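Local structure of DUF3501 family protein (3FJV) at residues L4-L9 with G69-L74; S8-E13 with Q54-L59; K88-I93 with V144-F149; T49-Q54 with L80-S85; V115-D120 with A163-G168. The protein is of unknown function: a DUF3501-family protein that pairs a helical part with an antiparallel sheet and assembles as two chains. One frame throughout, in Å; residues are numbered along the deposited sequence. Where two conformers were deposited one is given.

Contact 1. Residues L4-L9 with G69-L74; sequences LTRDSL and GIQAEL
The 3-10 turn Arg6-Ser8, in the loop ahead of helix 12-30, packs on helix 67-77, and bumps one helical turn apart on that helix, Ile70 and Leu74, set the fit. Leu74 is the more deeply engaged of the two. Its CD1 pushes against the backbone where the turn begins, 3.4 Å from Arg6 N, while its CD2 rests 3.8 Å from Leu4 CB, so the two branches share the loop between them. From the far end of the turn Leu9 meets Leu74 tip to tip. Leu9 CD1 lies 3.6 Å from Ile70 CG2 as the side chains slide past in opposite directions. Ile70 CG2 fills the notch between Leu9 CD1 and Arg6 CG, 3.7 Å from Arg6 CG. Arg6 crosses Ile70 at about a right angle and bends at chi3 (-60°), which carries NH1 to Gln71 OE1. The resulting hydrogen bond is short at 2.8 Å but weak, with an N-H...O angle of 121°; the guanidinium and amide planes stand 83° apart. Gln71 NE2 donates to Asp75. Two waters extend the polar edge: one donates to Leu4 O and accepts from Gln71 NE2, the other accepts from Arg6 N and donates to Gln71 OE1, 2.8 Å from each.

Contact 2. Residues S8-E13 with Q54-L59; sequences SLLTLE and QIHEML
His56 holds its CG beside the backbone N and anti to the carbonyl carbon (chi1 -79°), and chi2 of 153° turns the ring so that NE2 faces the chain at Leu10. Leu9, Leu10 and Leu12 have the same first torsion, with CG next to the backbone N. Leu10 N donates to His56 NE2 over 3.0 Å with an N-H...N angle of 161°, and the donor lies close to the ring plane. As NE2 accepts, the geometry is consistent with a neutral ring protonated at ND1. Leu10 crosses the imidazole obliquely, its CB 3.6 Å from His56 NE2, so the bond is flanked by an aliphatic contact. Leu9 runs past the ring and sends CD1 onward to the helix, 3.8 Å from Ile55 CG2 and 3.9 Å from Leu59 CD1; it crosses both side chains at about a right angle. Further along, Leu12 CD2 reaches over Leu59, 3.3 Å from Leu59 O and 4.0 Å from Leu59 CB. Between these leucines Thr11 is the N-cap of helix 12-30, its OG1 accepting from Ala14 N. The contact therefore joins the entry to helix 12-30 to helix 48-62. Tyr15 of helix 12-30 stacks on the His56 ring, Arg19 of the same helix forms a salt bridge with Glu57, and Met58 touches Glu73 on helix 67-77.

Contact 3. Residues K88-I93 with V144-F149; sequences KATLQI and VHFLRF
Side chains of the facing pairs Lys88-Arg148, Thr90-Phe146 and Gln92-Val144 lie side by side and point the same way on one face of the sheet; these are non-hydrogen-bonded antiparallel pairs. Lys88 and Arg148 touch through their aliphatic parts, Lys88 CE 4.0 Å from Arg148 CD, while Lys88 NZ and Arg148 NE stay 6.1 Å apart. Both ends have other partners: Lys88 NZ hydrogen-bonds to Val81 O and Pro79 O, and Arg148 forms salt bridges with Glu150 and Glu131. Thr90 directs CG2, anti to its backbone N, obliquely across to Val144 CG1 at 3.6 Å. Its OG1 lies beside the Phe146 ring and bonds to Glu46. On the other face, which also carries Ala89 and His145, Leu91 CB meets Leu147 CD1 at 4.0 Å. Ile93 CD1 approaches the edge of the His145 ring 4.1 Å from His145 CD2, and Ala89 CB lies at the edge of the Phe149 ring. His145 ND1 is bonded to Asp130. Four backbone hydrogen bonds fix the register, two each for Ala89-Leu147 and Leu91-His145. Leu147 N to Ala89 O is the shortest, 2.7 Å, nearly straight at 176° and nearly along the C=O axis. The strand axes, 154° apart and 4.7 Å at closest approach, describe a twisted antiparallel pair in the interior of a larger sheet, with strand 41-45 next to 86-93 and strand 125-129 next to 144-150.

Contact 4. Residues T49-Q54 with L80-S85; sequences TTIRYQ and LVPDGS
Residues 49-54 lie in the first part of helix 48-62, with Tyr53 N and Gln54 N bonded back to Thr49 O and Thr50 O, whereas 80-85 is irregular chain linking helix 67-77 to strand 86-93. This is helix-on-loop packing, and no hydrogen bond crosses it. After Leu80 the loop opens into an extended path through Val81 and Pro82. It then turns at Asp83, whose OD1 accepts from Ser85 N at 3.1 Å (169° at the hydrogen) in an Asx turn, and Gly84 takes the positive phi of 124°. Ile51 carries the contact: CG1 lies beside its backbone N, and chi2 near 167° extends the chain so that CD1 points straight at the loop. Ile51 crosses Leu80 obliquely, with CD1 3.7 Å from Leu80 CB, and touches Val81 as well, CD1 being 3.8 Å from Val81 CG2. Leu80 turns its CD1 toward the end of the Gln54 side chain, which it crosses at about a right angle. Tyr77 of helix 67-77 also touches Ile51; Leu80 packs on Phe146 as well, bridging helix 48-62 and strand 144-150. The tightest approach is that of the Ile51 CD1 methyl to a carbonyl oxygen, Leu80 O, at 3.1 Å.

Contact 5. Residues V115-D120 with A163-G168; sequences VFLRVD and APLSIG
Two neighbouring antiparallel strands, 115-119 and 165-169, pair here with axes 161° apart. Phe116 and Gly168 exchange two backbone hydrogen bonds, as do Arg118 and Ser166; Gly168 N to Phe116 O is 2.9 Å, nearly along the C=O axis. Beyond the strand end Asp120 N continues the pattern to Pro164 O at 2.8 Å. Phe116 takes the crowded first torsion, CG between N and carbonyl carbon (chi1 65°), which lays its ring over Gly168. The contact is CH-pi: Gly168 CA is 3.9 Å from the ring centroid and 24° off its normal, possible because glycine brings no side chain there. On the opposite face Leu117 CD2 meets Leu165 CD1 at 3.7 Å, and Val119 CG2 meets the same methyl at 3.8 Å. A water donates to Arg118 O and also bonds to Ser166 OG. Strand 125-129 adjoins 115-119, strand 176-180 adjoins 165-169, and helix 153-160 covers Val119 and Leu165, its Lys158 forming a salt bridge with Asp120.

Contacts 1 and 2 share Ser8 and Leu9 and have centres about 8 Å apart: one loop packs on helices 67-77 and 48-62 at once, with Ile55 CD1 3.8 Å from Leu74 CD2. Contact 4 uses the N-terminal part of helix 48-62, shares Gln54 with contact 2 and links the helices to the sheet: Leu80 CD2 lies 3.6 Å from Phe146 CD1 of contact 3, whose centre is about 12 Å away. Contacts 3 and 5 belong to the same sheet and touch through Phe149 CG and Leu117 CD1, 3.6 Å apart. Contact 5 lies across the chain's centre from contacts 1 and 2, about 33 Å away between centres. Contacts 1 to 4 reach the second subunit.

Contact 1. Residues L4-L9 with G69-L74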
# COMPACT_ATOMS: atom_id res chain seq x y z
N LEU A 4 -14.42 20.95 -1.31
CA LEU A 4 -15.64 20.17 -1.15
C LEU A 4 -15.95 20.16 0.32
O LEU A 4 -15.02 20.14 1.14
CB LEU A 4 -15.44 18.72 -1.61
CG LEU A 4 -15.31 18.38 -3.08
CD1 LEU A 4 -15.05 16.90 -3.21
CD2 LEU A 4 -16.56 18.83 -3.88
N THR A 5 -17.23 20.15 0.64
CA THR A 5 -17.73 20.12 2.01
C THR A 5 -18.73 18.97 2.12
O THR A 5 -19.10 18.37 1.09
CB THR A 5 -18.48 21.44 2.31
OG1 THR A 5 -19.77 21.38 1.72
CG2 THR A 5 -17.71 22.63 1.71
N ARG A 6 -19.20 18.66 3.33
CA ARG A 6 -20.20 17.59 3.49
C ARG A 6 -21.44 17.84 2.62
O ARG A 6 -22.06 16.90 2.14
CB ARG A 6 -20.60 17.39 4.97
CG ARG A 6 -19.50 16.75 5.82
CD ARG A 6 -20.05 16.24 7.15
NE ARG A 6 -20.66 17.30 7.96
CZ ARG A 6 -19.98 18.16 8.72
NH1 ARG A 6 -18.65 18.12 8.81
NH2 ARG A 6 -20.66 19.08 9.41
N ASP A 7 -21.79 19.10 2.41
CA ASP A 7 -22.94 19.46 1.54
C ASP A 7 -22.69 19.30 0.04
O ASP A 7 -23.62 19.37 -0.76
CB ASP A 7 -23.33 20.90 1.80
CG ASP A 7 -23.73 21.12 3.22
OD1 ASP A 7 -24.26 20.15 3.86
OD2 ASP A 7 -23.51 22.26 3.69
N SER A 8 -21.44 19.09 -0.33
CA SER A 8 -21.12 18.81 -1.72
C SER A 8 -21.37 17.34 -2.10
O SER A 8 -21.29 17.00 -3.28
CB SER A 8 -19.64 19.12 -1.98
OG SER A 8 -19.30 20.36 -1.40
N LEU A 9 -21.61 16.49 -1.11
CA LEU A 9 -21.73 15.06 -1.30
C LEU A 9 -23.16 14.58 -1.26
O LEU A 9 -24.01 15.11 -0.57
CB LEU A 9 -20.98 14.35 -0.18
CG LEU A 9 -19.51 14.70 0.03
CD1 LEU A 9 -18.93 13.90 1.21
CD2 LEU A 9 -18.73 14.43 -1.27
N GLY A 69 -17.40 10.79 10.45
CA GLY A 69 -16.87 9.82 9.48
C GLY A 69 -16.85 10.34 8.05
O GLY A 69 -15.89 10.10 7.31
N ILE A 70 -17.92 11.02 7.65
CA ILE A 70 -17.91 11.72 6.36
C ILE A 70 -16.77 12.74 6.34
O ILE A 70 -15.99 12.79 5.41
CB ILE A 70 -19.27 12.40 6.04
CG1 ILE A 70 -20.37 11.33 5.90
CG2 ILE A 70 -19.12 13.26 4.79
CD1 ILE A 70 -21.79 11.80 6.15
N GLN A 71 -16.67 13.56 7.38
CA GLN A 71 -15.64 14.61 7.40
C GLN A 71 -14.24 14.03 7.31
O GLN A 71 -13.38 14.60 6.64
CB GLN A 71 -15.73 15.50 8.66
CG GLN A 71 -14.88 16.80 8.57
CD GLN A 71 -15.23 17.63 7.35
OE1 GLN A 71 -16.39 17.96 7.15
NE2 GLN A 71 -14.22 18.00 6.53
N ALA A 72 -14.03 12.88 7.95
CA ALA A 72 -12.73 12.23 7.96
C ALA A 72 -12.34 11.77 6.54
O ALA A 72 -11.16 11.80 6.20
CB ALA A 72 -12.73 11.05 8.95
N GLU A 73 -13.31 11.35 5.72
CA GLU A 73 -12.95 11.01 4.34
C GLU A 73 -12.67 12.25 3.52
O GLU A 73 -11.74 12.26 2.73
CB GLU A 73 -14.03 10.17 3.66
CG GLU A 73 -14.41 8.87 4.35
CD GLU A 73 -13.20 7.98 4.65
OE1 GLU A 73 -12.14 8.09 3.97
OE2 GLU A 73 -13.33 7.15 5.57
N LEU A 74 -13.47 13.32 3.68
CA LEU A 74 -13.15 14.60 3.01
C LEU A 74 -11.72 15.05 3.32
O LEU A 74 -10.93 15.48 2.44
CB LEU A 74 -14.17 15.67 3.46
CG LEU A 74 -15.53 15.72 2.73
CD1 LEU A 74 -16.53 16.52 3.55
CD2 LEU A 74 -15.43 16.31 1.30
O HOH W 1 -14.25 19.64 4.02
O HOH W 2 -17.73 19.79 5.47

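Contact 2. Residues S8-E13 with Q54-L59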
# COMPACT_ATOMS: atom_id res chain seq x y z
N SER A 8 -21.44 19.09 -0.33
CA SER A 8 -21.12 18.81 -1.72
C SER A 8 -21.37 17.34 -2.10
O SER A 8 -21.29 17.00 -3.28
CB SER A 8 -19.64 19.12 -1.98
OG SER A 8 -19.30 20.36 -1.40
N LEU A 9 -21.61 16.49 -1.11
CA LEU A 9 -21.73 15.06 -1.30
C LEU A 9 -23.16 14.58 -1.26
O LEU A 9 -24.01 15.11 -0.57
CB LEU A 9 -20.98 14.35 -0.18
CG LEU A 9 -19.51 14.70 0.03
CD1 LEU A 9 -18.93 13.90 1.21
CD2 LEU A 9 -18.73 14.43 -1.27
N LEU A 10 -23.44 13.56 -2.04
CA LEU A 10 -24.69 12.84 -1.96
C LEU A 10 -24.72 11.97 -0.71
O LEU A 10 -23.68 11.57 -0.16
CB LEU A 10 -24.87 11.98 -3.22
CG LEU A 10 -24.91 12.73 -4.54
CD1 LEU A 10 -25.13 11.78 -5.67
CD2 LEU A 10 -25.99 13.83 -4.55
N THR A 11 -25.92 11.69 -0.24
CA THR A 11 -26.09 10.72 0.81
C THR A 11 -25.80 9.35 0.22
O THR A 11 -25.77 9.17 -1.00
CB THR A 11 -27.52 10.72 1.29
OG1 THR A 11 -28.37 10.47 0.15
CG2 THR A 11 -27.90 12.05 1.96
N LEU A 12 -25.67 8.35 1.09
CA LEU A 12 -25.44 6.96 0.64
C LEU A 12 -26.58 6.53 -0.29
O LEU A 12 -26.38 5.89 -1.29
CB LEU A 12 -25.36 6.00 1.84
CG LEU A 12 -24.14 6.11 2.78
CD1 LEU A 12 -24.18 5.06 3.93
CD2 LEU A 12 -22.81 5.99 2.01
N GLU A 13 -27.81 6.87 0.11
CA GLU A 13 -28.97 6.50 -0.65
C GLU A 13 -29.00 7.13 -2.04
O GLU A 13 -29.33 6.45 -3.03
CB GLU A 13 -30.24 6.94 0.14
CG GLU A 13 -31.52 6.85 -0.65
CD GLU A 13 -32.74 7.28 0.13
OE1 GLU A 13 -32.64 7.63 1.32
OE2 GLU A 13 -33.82 7.25 -0.50
N GLN A 54 -14.23 9.50 -5.76
CA GLN A 54 -13.53 8.66 -4.85
C GLN A 54 -14.18 8.71 -3.47
O GLN A 54 -14.23 7.69 -2.78
CB GLN A 54 -12.05 9.03 -4.77
CG GLN A 54 -11.25 8.50 -5.95
CD GLN A 54 -9.88 9.09 -6.04
OE1 GLN A 54 -9.61 10.02 -6.86
NE2 GLN A 54 -9.00 8.59 -5.22
N ILE A 55 -14.56 9.90 -3.03
CA ILE A 55 -15.20 10.05 -1.70
C ILE A 55 -16.52 9.31 -1.69
O ILE A 55 -16.80 8.52 -0.78
CB ILE A 55 -15.38 11.53 -1.27
CG1 ILE A 55 -14.04 12.23 -1.09
CG2 ILE A 55 -16.19 11.59 0.05
CD1 ILE A 55 -14.16 13.74 -1.15
N HIS A 56 -17.32 9.50 -2.72
CA HIS A 56 -18.57 8.77 -2.81
C HIS A 56 -18.35 7.24 -2.73
O HIS A 56 -19.07 6.50 -2.02
CB HIS A 56 -19.30 9.14 -4.10
CG HIS A 56 -20.02 10.46 -4.06
ND1 HIS A 56 -20.25 11.20 -5.20
CD2 HIS A 56 -20.66 11.11 -3.06
CE1 HIS A 56 -20.99 12.26 -4.90
NE2 HIS A 56 -21.27 12.22 -3.62
N GLU A 57 -17.34 6.76 -3.45
CA GLU A 57 -17.00 5.36 -3.49
C GLU A 57 -16.56 4.82 -2.12
O GLU A 57 -17.06 3.79 -1.64
CB GLU A 57 -15.93 5.11 -4.58
CG GLU A 57 -16.47 4.98 -6.03
CD GLU A 57 -17.41 3.82 -6.18
OE1 GLU A 57 -16.97 2.68 -5.96
OE2 GLU A 57 -18.60 4.04 -6.45
N MSE A 58 -15.72 5.57 -1.44
CA MSE A 58 -15.31 5.18 -0.11
C MSE A 58 -16.49 5.09 0.87
O MSE A 58 -16.64 4.09 1.57
CB MSE A 58 -14.28 6.16 0.47
CG MSE A 58 -13.74 5.76 1.91
SE MSE A 58 -12.49 4.33 1.97
CE MSE A 58 -10.81 5.33 1.90
N LEU A 59 -17.29 6.15 0.91
CA LEU A 59 -18.47 6.19 1.74
C LEU A 59 -19.42 5.03 1.42
O LEU A 59 -19.92 4.37 2.35
CB LEU A 59 -19.19 7.53 1.63
CG LEU A 59 -18.38 8.78 2.00
CD1 LEU A 59 -19.16 10.08 1.70
CD2 LEU A 59 -17.89 8.74 3.46

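Contact 3. Residues K88-I93 with V144-F149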
# COMPACT_ATOMS: atom_id res chain seq x y z
N LYS A 88 -2.35 18.38 -8.87
CA LYS A 88 -2.32 17.24 -7.96
C LYS A 88 -2.59 15.96 -8.75
O LYS A 88 -3.44 15.96 -9.62
CB LYS A 88 -3.37 17.40 -6.82
CG LYS A 88 -3.32 18.69 -5.99
CD LYS A 88 -2.10 18.83 -5.19
CE LYS A 88 -2.17 20.04 -4.22
NZ LYS A 88 -3.18 19.88 -3.14
N ALA A 89 -1.86 14.88 -8.44
CA ALA A 89 -1.98 13.60 -9.14
C ALA A 89 -1.78 12.39 -8.19
O ALA A 89 -1.09 12.47 -7.17
CB ALA A 89 -1.02 13.51 -10.37
N THR A 90 -2.52 11.34 -8.45
CA THR A 90 -2.32 10.05 -7.84
C THR A 90 -1.43 9.26 -8.81
O THR A 90 -1.75 9.11 -10.00
CB THR A 90 -3.67 9.30 -7.60
OG1 THR A 90 -4.47 10.07 -6.68
CG2 THR A 90 -3.39 7.91 -7.02
N LEU A 91 -0.30 8.80 -8.29
CA LEU A 91 0.64 7.95 -9.01
C LEU A 91 0.40 6.51 -8.57
O LEU A 91 0.39 6.21 -7.37
CB LEU A 91 2.09 8.33 -8.72
CG LEU A 91 3.24 7.48 -9.33
CD1 LEU A 91 3.42 7.62 -10.83
CD2 LEU A 91 4.60 7.85 -8.69
N GLN A 92 0.27 5.62 -9.55
CA GLN A 92 0.13 4.20 -9.26
C GLN A 92 1.22 3.45 -9.99
O GLN A 92 1.51 3.74 -11.14
CB GLN A 92 -1.25 3.67 -9.66
CG GLN A 92 -2.36 4.25 -8.76
CD GLN A 92 -3.63 3.42 -8.79
OE1 GLN A 92 -3.63 2.24 -8.38
NE2 GLN A 92 -4.73 4.03 -9.23
N ILE A 93 1.83 2.51 -9.28
CA ILE A 93 2.88 1.65 -9.81
C ILE A 93 2.20 0.29 -9.94
O ILE A 93 1.69 -0.22 -8.93
CB ILE A 93 4.05 1.57 -8.80
CG1 ILE A 93 4.63 2.96 -8.56
CG2 ILE A 93 5.19 0.65 -9.31
CD1 ILE A 93 5.46 3.06 -7.26
N VAL A 144 0.99 3.30 -4.37
CA VAL A 144 0.16 4.52 -4.59
C VAL A 144 0.76 5.73 -3.86
O VAL A 144 1.00 5.67 -2.67
CB VAL A 144 -1.30 4.33 -4.20
CG1 VAL A 144 -2.14 5.60 -4.51
CG2 VAL A 144 -1.91 3.13 -4.94
N HIS A 145 0.95 6.84 -4.57
CA HIS A 145 1.49 8.06 -3.98
C HIS A 145 0.63 9.25 -4.39
O HIS A 145 0.00 9.22 -5.44
CB HIS A 145 2.91 8.26 -4.49
CG HIS A 145 3.86 7.19 -4.05
ND1 HIS A 145 4.56 7.27 -2.86
CD2 HIS A 145 4.22 6.02 -4.63
CE1 HIS A 145 5.31 6.18 -2.73
NE2 HIS A 145 5.14 5.41 -3.80
N PHE A 146 0.57 10.26 -3.54
CA PHE A 146 -0.14 11.51 -3.83
C PHE A 146 0.90 12.57 -4.15
O PHE A 146 1.81 12.85 -3.34
CB PHE A 146 -0.96 11.91 -2.60
CG PHE A 146 -2.17 11.02 -2.32
CD1 PHE A 146 -2.64 10.07 -3.22
CD2 PHE A 146 -2.90 11.22 -1.12
CE1 PHE A 146 -3.76 9.30 -2.94
CE2 PHE A 146 -4.02 10.43 -0.84
CZ PHE A 146 -4.45 9.47 -1.79
N LEU A 147 0.86 13.11 -5.37
CA LEU A 147 1.86 14.07 -5.81
C LEU A 147 1.28 15.50 -5.96
O LEU A 147 0.08 15.69 -6.32
CB LEU A 147 2.47 13.63 -7.13
CG LEU A 147 3.01 12.21 -7.30
CD1 LEU A 147 3.64 12.04 -8.72
CD2 LEU A 147 3.93 11.82 -6.20
N ARG A 148 2.15 16.50 -5.74
CA ARG A 148 1.82 17.90 -5.94
C ARG A 148 2.89 18.49 -6.87
O ARG A 148 4.06 18.32 -6.64
CB ARG A 148 1.87 18.62 -4.58
CG ARG A 148 1.88 20.12 -4.58
CD ARG A 148 1.62 20.70 -3.18
NE ARG A 148 2.76 20.70 -2.26
CZ ARG A 148 3.72 21.63 -2.24
NH1 ARG A 148 3.72 22.61 -3.15
NH2 ARG A 148 4.71 21.55 -1.35
N PHE A 149 2.49 19.19 -7.93
CA PHE A 149 3.43 19.88 -8.80
C PHE A 149 3.14 21.38 -8.70
O PHE A 149 2.06 21.82 -9.11
CB PHE A 149 3.20 19.44 -10.25
CG PHE A 149 3.52 17.99 -10.53
CD1 PHE A 149 4.81 17.60 -10.88
CD2 PHE A 149 2.50 17.03 -10.55
CE1 PHE A 149 5.09 16.26 -11.15
CE2 PHE A 149 2.77 15.72 -10.85
CZ PHE A 149 4.08 15.34 -11.15

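Contact 4. Residues T49-Q54 with L80-S85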
# COMPACT_ATOMS: atom_id res chain seq x y z
N THR A 49 -14.32 16.31 -10.10
CA THR A 49 -14.99 15.10 -10.56
C THR A 49 -14.33 13.82 -10.01
O THR A 49 -15.01 12.95 -9.50
CB THR A 49 -15.07 15.09 -12.06
OG1 THR A 49 -15.84 16.22 -12.53
CG2 THR A 49 -15.70 13.80 -12.56
N THR A 50 -13.02 13.71 -10.17
CA THR A 50 -12.30 12.53 -9.76
C THR A 50 -12.31 12.38 -8.24
O THR A 50 -12.41 11.25 -7.74
CB THR A 50 -10.83 12.47 -10.27
OG1 THR A 50 -10.04 13.52 -9.71
CG2 THR A 50 -10.77 12.55 -11.82
N ILE A 51 -12.23 13.50 -7.52
CA ILE A 51 -12.14 13.46 -6.04
C ILE A 51 -13.52 13.14 -5.42
O ILE A 51 -13.62 12.25 -4.59
CB ILE A 51 -11.50 14.77 -5.46
CG1 ILE A 51 -10.06 14.94 -5.98
CG2 ILE A 51 -11.45 14.65 -3.88
CD1 ILE A 51 -9.43 16.33 -5.75
N ARG A 52 -14.56 13.84 -5.85
CA ARG A 52 -15.94 13.60 -5.41
C ARG A 52 -16.36 12.14 -5.59
O ARG A 52 -16.95 11.54 -4.67
CB ARG A 52 -16.88 14.56 -6.14
CG ARG A 52 -18.27 14.66 -5.67
CD ARG A 52 -18.90 15.99 -6.09
NE ARG A 52 -20.30 16.01 -5.72
CZ ARG A 52 -21.30 15.50 -6.43
NH1 ARG A 52 -21.08 15.00 -7.64
NH2 ARG A 52 -22.53 15.50 -5.95
N TYR A 53 -16.01 11.56 -6.72
CA TYR A 53 -16.24 10.16 -6.99
C TYR A 53 -15.51 9.25 -6.00
O TYR A 53 -16.10 8.33 -5.44
CB TYR A 53 -15.77 9.82 -8.39
CG TYR A 53 -15.85 8.36 -8.76
CD1 TYR A 53 -17.08 7.76 -8.98
CD2 TYR A 53 -14.72 7.58 -8.89
CE1 TYR A 53 -17.19 6.41 -9.31
CE2 TYR A 53 -14.81 6.22 -9.27
CZ TYR A 53 -16.05 5.65 -9.47
OH TYR A 53 -16.20 4.34 -9.86
N GLN A 54 -14.23 9.50 -5.76
CA GLN A 54 -13.53 8.66 -4.85
C GLN A 54 -14.18 8.71 -3.47
O GLN A 54 -14.23 7.69 -2.78
CB GLN A 54 -12.05 9.03 -4.77
CG GLN A 54 -11.25 8.50 -5.95
CD GLN A 54 -9.88 9.09 -6.04
OE1 GLN A 54 -9.61 10.02 -6.86
NE2 GLN A 54 -9.00 8.59 -5.22
N LEU A 80 -5.55 15.71 -2.58
CA LEU A 80 -5.72 15.69 -4.02
C LEU A 80 -6.31 16.99 -4.64
O LEU A 80 -6.38 17.09 -5.90
CB LEU A 80 -6.52 14.46 -4.45
CG LEU A 80 -6.06 13.10 -3.93
CD1 LEU A 80 -6.90 11.95 -4.48
CD2 LEU A 80 -4.58 12.94 -4.26
N VAL A 81 -6.78 17.91 -3.80
CA VAL A 81 -7.47 19.10 -4.28
C VAL A 81 -6.48 20.17 -4.81
O VAL A 81 -5.64 20.68 -4.06
CB VAL A 81 -8.37 19.68 -3.18
CG1 VAL A 81 -9.08 20.93 -3.68
CG2 VAL A 81 -9.38 18.59 -2.73
N PRO A 82 -6.55 20.50 -6.11
CA PRO A 82 -5.68 21.59 -6.60
C PRO A 82 -6.04 22.95 -6.01
O PRO A 82 -7.17 23.19 -5.63
CB PRO A 82 -5.84 21.53 -8.13
CG PRO A 82 -6.93 20.69 -8.39
CD PRO A 82 -7.40 19.97 -7.18
N ASP A 83 -5.07 23.82 -5.80
CA ASP A 83 -5.35 24.98 -4.99
C ASP A 83 -5.23 26.29 -5.72
O ASP A 83 -5.39 27.34 -5.08
CB ASP A 83 -4.47 25.01 -3.75
CG ASP A 83 -3.04 24.99 -4.08
OD1 ASP A 83 -2.67 25.29 -5.25
OD2 ASP A 83 -2.26 24.64 -3.16
N GLY A 84 -4.93 26.26 -7.02
CA GLY A 84 -4.68 27.50 -7.74
C GLY A 84 -3.31 27.55 -8.44
O GLY A 84 -3.20 28.04 -9.53
N SER A 85 -2.28 27.02 -7.78
CA SER A 85 -0.93 27.07 -8.28
C SER A 85 -0.25 25.71 -8.38
O SER A 85 0.93 25.63 -8.65
CB SER A 85 -0.11 28.00 -7.40
OG SER A 85 -0.34 29.36 -7.77

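Contact 5. Residues V115-D120 with A163-G168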
# COMPACT_ATOMS: atom_id res chain seq x y z
N VAL A 115 9.59 12.04 -10.54
CA VAL A 115 8.67 12.35 -11.63
C VAL A 115 8.61 13.84 -11.77
O VAL A 115 8.38 14.55 -10.82
CB VAL A 115 7.24 11.79 -11.36
CG1 VAL A 115 6.21 12.40 -12.37
CG2 VAL A 115 7.25 10.24 -11.39
N PHE A 116 8.79 14.34 -12.98
CA PHE A 116 8.78 15.78 -13.25
C PHE A 116 7.95 16.18 -14.44
O PHE A 116 7.82 15.41 -15.40
CB PHE A 116 10.20 16.31 -13.43
CG PHE A 116 10.91 15.77 -14.65
CD1 PHE A 116 11.56 14.57 -14.58
CD2 PHE A 116 10.91 16.47 -15.84
CE1 PHE A 116 12.23 14.05 -15.66
CE2 PHE A 116 11.57 15.94 -16.96
CZ PHE A 116 12.23 14.72 -16.85
N LEU A 117 7.42 17.40 -14.40
CA LEU A 117 6.72 18.03 -15.51
C LEU A 117 7.58 19.13 -16.10
O LEU A 117 8.35 19.77 -15.37
CB LEU A 117 5.43 18.75 -15.00
CG LEU A 117 4.14 18.05 -14.67
CD1 LEU A 117 3.14 18.98 -14.01
CD2 LEU A 117 3.56 17.50 -15.94
N ARG A 118 7.42 19.44 -17.38
CA ARG A 118 8.04 20.64 -17.95
C ARG A 118 7.07 21.34 -18.89
O ARG A 118 6.62 20.76 -19.88
CB ARG A 118 9.33 20.29 -18.70
CG ARG A 118 10.13 21.53 -19.10
CD ARG A 118 11.16 21.26 -20.17
NE ARG A 118 12.45 20.84 -19.64
CZ ARG A 118 13.52 21.62 -19.56
NH1 ARG A 118 13.46 22.89 -19.96
NH2 ARG A 118 14.66 21.14 -19.07
N VAL A 119 6.71 22.59 -18.56
CA VAL A 119 5.84 23.41 -19.42
C VAL A 119 6.72 24.09 -20.43
O VAL A 119 7.59 24.88 -20.07
CB VAL A 119 5.09 24.52 -18.65
CG1 VAL A 119 4.24 25.34 -19.61
CG2 VAL A 119 4.25 23.95 -17.54
N ASP A 120 6.53 23.78 -21.71
CA ASP A 120 7.36 24.43 -22.76
C ASP A 120 8.85 24.37 -22.42
O ASP A 120 9.36 23.33 -22.05
CB ASP A 120 6.87 25.90 -22.92
CG ASP A 120 7.24 26.54 -24.27
OD1 ASP A 120 7.29 25.81 -25.29
OD2 ASP A 120 7.47 27.76 -24.29
N ALA A 163 0.70 25.82 -24.47
CA ALA A 163 2.06 25.36 -24.73
C ALA A 163 2.13 23.86 -24.50
O ALA A 163 1.26 23.32 -23.85
CB ALA A 163 3.10 26.07 -23.83
N PRO A 164 3.16 23.21 -25.01
CA PRO A 164 3.36 21.75 -24.76
C PRO A 164 3.66 21.49 -23.32
O PRO A 164 4.34 22.32 -22.70
CB PRO A 164 4.58 21.40 -25.59
CG PRO A 164 4.81 22.50 -26.51
CD PRO A 164 4.06 23.71 -26.06
N LEU A 165 3.11 20.41 -22.76
CA LEU A 165 3.46 19.95 -21.44
C LEU A 165 4.05 18.54 -21.54
O LEU A 165 3.45 17.65 -22.14
CB LEU A 165 2.22 19.93 -20.56
CG LEU A 165 2.37 19.48 -19.13
CD1 LEU A 165 3.34 20.34 -18.34
CD2 LEU A 165 0.96 19.47 -18.50
N SER A 166 5.22 18.35 -20.96
CA SER A 166 5.94 17.07 -21.04
C SER A 166 6.11 16.51 -19.62
O SER A 166 6.17 17.29 -18.64
CB SER A 166 7.32 17.31 -21.73
OG SER A 166 7.09 17.73 -23.06
N ILE A 167 6.16 15.18 -19.52
CA ILE A 167 6.37 14.48 -18.26
C ILE A 167 7.51 13.47 -18.42
O ILE A 167 7.64 12.80 -19.47
CB ILE A 167 5.09 13.80 -17.77
CG1 ILE A 167 5.24 13.25 -16.36
CG2 ILE A 167 4.67 12.66 -18.69
CD1 ILE A 167 3.92 12.76 -15.82
N GLY A 168 8.36 13.39 -17.42
CA GLY A 168 9.50 12.46 -17.41
C GLY A 168 9.75 11.84 -16.05
O GLY A 168 9.06 12.13 -15.08
O HOH W 3 7.22 20.58 -22.66